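Local coordinates for protein papain-like cysteine protease (Porcine reproductive and respiratory syndrome virus, PDB 3MTV) that is the nsp1-beta part of the viral replicase polyprotein, a papain-like cysteine protease that also acts as a metal-dependent nuclease and probably suppresses host innate immune responses, at residues N43-S48 against V55-F60. Sequence-based numbering, arbitrary orientation.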
ATOM      1  N   ASN A  43      11.663  -2.479 -10.223  1.00 67.43           N
ATOM      2  CA  ASN A  43      11.425  -2.933 -11.581  1.00 73.91           C
ATOM      3  C   ASN A  43      10.768  -4.287 -11.765  1.00 79.69           C
ATOM      4  O   ASN A  43       9.796  -4.399 -12.565  1.00 61.66           O
ATOM      5  CB  ASN A  43      12.704  -2.863 -12.341  1.00 54.22           C
ATOM      6  CG  ASN A  43      13.029  -1.453 -12.689  1.00102.31           C
ATOM      7  OD1 ASN A  43      12.947  -1.085 -13.891  1.00 80.23           O
ATOM      8  ND2 ASN A  43      13.313  -0.593 -11.626  1.00 71.44           N
ATOM      9  N   ARG A  44      11.273  -5.282 -11.028  1.00 56.97           N
ATOM     10  CA  ARG A  44      10.739  -6.630 -11.165  1.00 80.30           C
ATOM     11  C   ARG A  44       9.257  -6.595 -10.826  1.00 71.85           C
ATOM     12  O   ARG A  44       8.414  -6.558 -11.742  1.00 65.93           O
ATOM     13  CB  ARG A  44      11.477  -7.685 -10.327  1.00 76.34           C
ATOM     14  CG  ARG A  44      12.484  -8.388 -11.187  1.00 79.78           C
ATOM     15  CD  ARG A  44      13.547  -9.241 -10.487  1.00 88.74           C
ATOM     16  NE  ARG A  44      14.578  -9.437 -11.525  1.00 98.53           N
ATOM     17  CZ  ARG A  44      15.689 -10.187 -11.453  1.00103.67           C
ATOM     18  NH1 ARG A  44      16.031 -10.907 -10.336  1.00 58.81           N
ATOM     19  NH2 ARG A  44      16.449 -10.224 -12.564  1.00 79.70           N
ATOM     20  N   LEU A  45       8.980  -6.615  -9.520  1.00 80.72           N
ATOM     21  CA  LEU A  45       7.733  -6.133  -8.894  1.00 60.49           C
ATOM     22  C   LEU A  45       6.817  -5.252  -9.659  1.00 55.58           C
ATOM     23  O   LEU A  45       5.734  -5.601  -9.920  1.00 46.10           O
ATOM     24  CB  LEU A  45       8.015  -5.283  -7.692  1.00 67.24           C
ATOM     25  CG  LEU A  45       7.060  -5.693  -6.569  1.00 72.65           C
ATOM     26  CD1 LEU A  45       6.820  -4.577  -5.682  1.00 68.47           C
ATOM     27  CD2 LEU A  45       5.770  -6.131  -7.135  1.00 54.43           C
ATOM     28  N   HIS A  46       7.210  -4.056  -9.978  1.00 57.77           N
ATOM     29  CA  HIS A  46       6.190  -3.174 -10.536  1.00 48.18           C
ATOM     30  C   HIS A  46       5.848  -3.607 -11.890  1.00 49.97           C
ATOM     31  O   HIS A  46       4.733  -3.475 -12.273  1.00 63.94           O
ATOM     32  CB  HIS A  46       6.745  -1.778 -10.503  1.00 55.95           C
ATOM     33  CG  HIS A  46       6.033  -0.768 -11.321  1.00 61.77           C
ATOM     34  ND1 HIS A  46       5.012  -0.003 -10.813  1.00 46.76           N
ATOM     35  CD2 HIS A  46       6.263  -0.308 -12.576  1.00 76.98           C
ATOM     36  CE1 HIS A  46       4.623   0.872 -11.711  1.00 62.74           C
ATOM     37  NE2 HIS A  46       5.364   0.708 -12.800  1.00 80.88           N
ATOM     38  N   THR A  47       6.816  -4.138 -12.619  1.00 72.36           N
ATOM     39  CA  THR A  47       6.598  -4.556 -13.988  1.00 69.87           C
ATOM     40  C   THR A  47       5.749  -5.809 -14.039  1.00 67.60           C
ATOM     41  O   THR A  47       4.837  -5.966 -14.891  1.00 56.62           O
ATOM     42  CB  THR A  47       7.928  -4.702 -14.771  1.00 43.16           C
ATOM     43  OG1 THR A  47       8.219  -3.420 -15.345  1.00 67.56           O
ATOM     44  CG2 THR A  47       7.727  -5.622 -15.928  1.00 68.27           C
ATOM     45  N   SER A  48       5.963  -6.720 -13.121  1.00 50.58           N
ATOM     46  CA  SER A  48       5.204  -7.928 -13.317  1.00 56.00           C
ATOM     47  C   SER A  48       3.957  -8.230 -12.461  1.00 65.54           C
ATOM     48  O   SER A  48       3.073  -8.988 -12.851  1.00 70.16           O
ATOM     49  CB  SER A  48       6.171  -9.099 -13.493  1.00 70.67           C
ATOM     50  OG  SER A  48       7.125  -8.987 -12.518  1.00 78.41           O
ATOM     51  N   VAL A  55       4.280 -10.279  -2.141  1.00 67.08           N
ATOM     52  CA  VAL A  55       5.025 -11.408  -2.746  1.00 51.13           C
ATOM     53  C   VAL A  55       6.387 -11.724  -2.099  1.00 73.44           C
ATOM     54  O   VAL A  55       7.099 -10.819  -1.730  1.00 75.41           O
ATOM     55  CB  VAL A  55       5.347 -11.128  -4.250  1.00 67.60           C
ATOM     56  CG1 VAL A  55       4.214 -10.570  -4.958  1.00 75.01           C
ATOM     57  CG2 VAL A  55       6.364 -10.114  -4.388  1.00 63.42           C
ATOM     58  N   ASP A  56       6.781 -12.995  -1.990  1.00 81.87           N
ATOM     59  CA  ASP A  56       8.125 -13.314  -1.553  1.00 52.09           C
ATOM     60  C   ASP A  56       9.015 -13.454  -2.827  1.00 77.14           C
ATOM     61  O   ASP A  56       8.988 -14.497  -3.439  1.00 92.61           O
ATOM     62  CB  ASP A  56       8.098 -14.592  -0.734  1.00 55.56           C
ATOM     63  CG  ASP A  56       9.521 -15.057  -0.373  1.00102.81           C
ATOM     64  OD1 ASP A  56      10.475 -14.580  -1.101  1.00 72.08           O
ATOM     65  OD2 ASP A  56       9.688 -15.863   0.610  1.00 72.57           O
ATOM     66  N   MET A  57       9.766 -12.437  -3.264  1.00 63.81           N
ATOM     67  CA  MET A  57      10.254 -12.465  -4.644  1.00 75.05           C
ATOM     68  C   MET A  57      11.331 -13.552  -4.905  1.00 87.56           C
ATOM     69  O   MET A  57      11.842 -13.736  -6.038  1.00 72.36           O
ATOM     70  CB  MET A  57      10.764 -11.110  -5.111  1.00 49.37           C
ATOM     71  CG  MET A  57       9.821 -10.102  -5.086  1.00 54.20           C
ATOM     72  SD  MET A  57       9.378  -9.411  -6.731  1.00 77.41           S
ATOM     73  CE  MET A  57      10.707  -8.304  -7.284  1.00 73.63           C
ATOM     74  N   SER A  58      11.695 -14.244  -3.841  1.00 72.17           N
ATOM     75  CA  SER A  58      12.558 -15.416  -3.956  1.00 81.66           C
ATOM     76  C   SER A  58      11.786 -16.567  -4.612  1.00 89.74           C
ATOM     77  O   SER A  58      12.327 -17.312  -5.432  1.00102.21           O
ATOM     78  CB  SER A  58      12.949 -15.885  -2.557  1.00 78.00           C
ATOM     79  OG  SER A  58      11.827 -16.502  -1.906  1.00 92.05           O
ATOM     80  N   LYS A  59      10.522 -16.730  -4.234  1.00 86.73           N
ATOM     81  CA  LYS A  59       9.710 -17.791  -4.776  1.00 74.45           C
ATOM     82  C   LYS A  59       9.450 -17.731  -6.283  1.00 68.51           C
ATOM     83  O   LYS A  59       8.852 -18.627  -6.823  1.00 76.05           O
ATOM     84  CB  LYS A  59       8.412 -17.868  -4.021  1.00 66.31           C
ATOM     85  CG  LYS A  59       8.632 -18.201  -2.584  1.00 82.46           C
ATOM     86  CD  LYS A  59      10.076 -18.696  -2.336  1.00 83.06           C
ATOM     87  CE  LYS A  59      10.201 -18.942  -0.831  1.00119.42           C
ATOM     88  NZ  LYS A  59       8.789 -19.070  -0.213  1.00108.53           N
ATOM     89  N   PHE A  60       9.909 -16.699  -6.953  1.00 57.60           N
ATOM     90  CA  PHE A  60       9.619 -16.507  -8.374  1.00 87.32           C
ATOM     91  C   PHE A  60      10.875 -16.479  -9.201  1.00 91.37           C
ATOM     92  O   PHE A  60      11.922 -16.257  -8.628  1.00 93.67           O
ATOM     93  CB  PHE A  60       8.974 -15.131  -8.615  1.00 79.00           C
ATOM     94  CG  PHE A  60       7.555 -15.017  -8.094  1.00 76.84           C
ATOM     95  CD1 PHE A  60       7.296 -14.957  -6.723  1.00 90.69           C
ATOM     96  CD2 PHE A  60       6.491 -14.964  -8.963  1.00 78.41           C
ATOM     97  CE1 PHE A  60       6.000 -14.845  -6.244  1.00 79.97           C
ATOM     98  CE2 PHE A  60       5.234 -14.845  -8.492  1.00 69.71           C
ATOM     99  CZ  PHE A  60       4.986 -14.782  -7.139  1.00 89.97           C
TER
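Leu45 and Met57 bring the backbones of the two segments nearest, with CA of Leu45 8.0 Å from CA of Met57, where the last turns of helix 39-48 lie beside the chain as it leaves strand 54-56. That strand is an edge of the four-stranded antiparallel sheet of the N-terminal part of the chain, and the helix meets the turn that follows it, through Met57, away from Cys90 and His159, the probable catalytic pair of the protease. Met57 does the reaching. Its CG lies anti to the carbonyl carbon (chi1 -60°), and further bends at chi2 and chi3 carry the thioether to the helix backbone between Arg44 and Leu45. There SD of Met57 stands 4.0 Å from N of Leu45, and the terminal methyl CE of Met57 comes within 4.1 Å of CB of Leu45. The extended chain of Arg44 carries its guanidinium group away from Met57, and its side chain touches Phe62. Leu45 is buried, and its side chain also packs on Met12, Val19 and Trp21 of the sheet. The backbone of Val55 is hydrogen-bonded to Val19 of strand 18-23. Behind Met57, Asp56 forms an Asx turn: its OD1 accepts from N of Ser58 at 3.0 Å, and its OD2 forms a salt bridge with NZ of Lys59 through a weak hydrogen bond. On the helix, O of Arg44 receives two donors, N of Ser48 at 2.8 Å and the hydroxyl OG of Ser48, which approaches from 60° above the carbonyl plane at 2.9 Å from that oxygen.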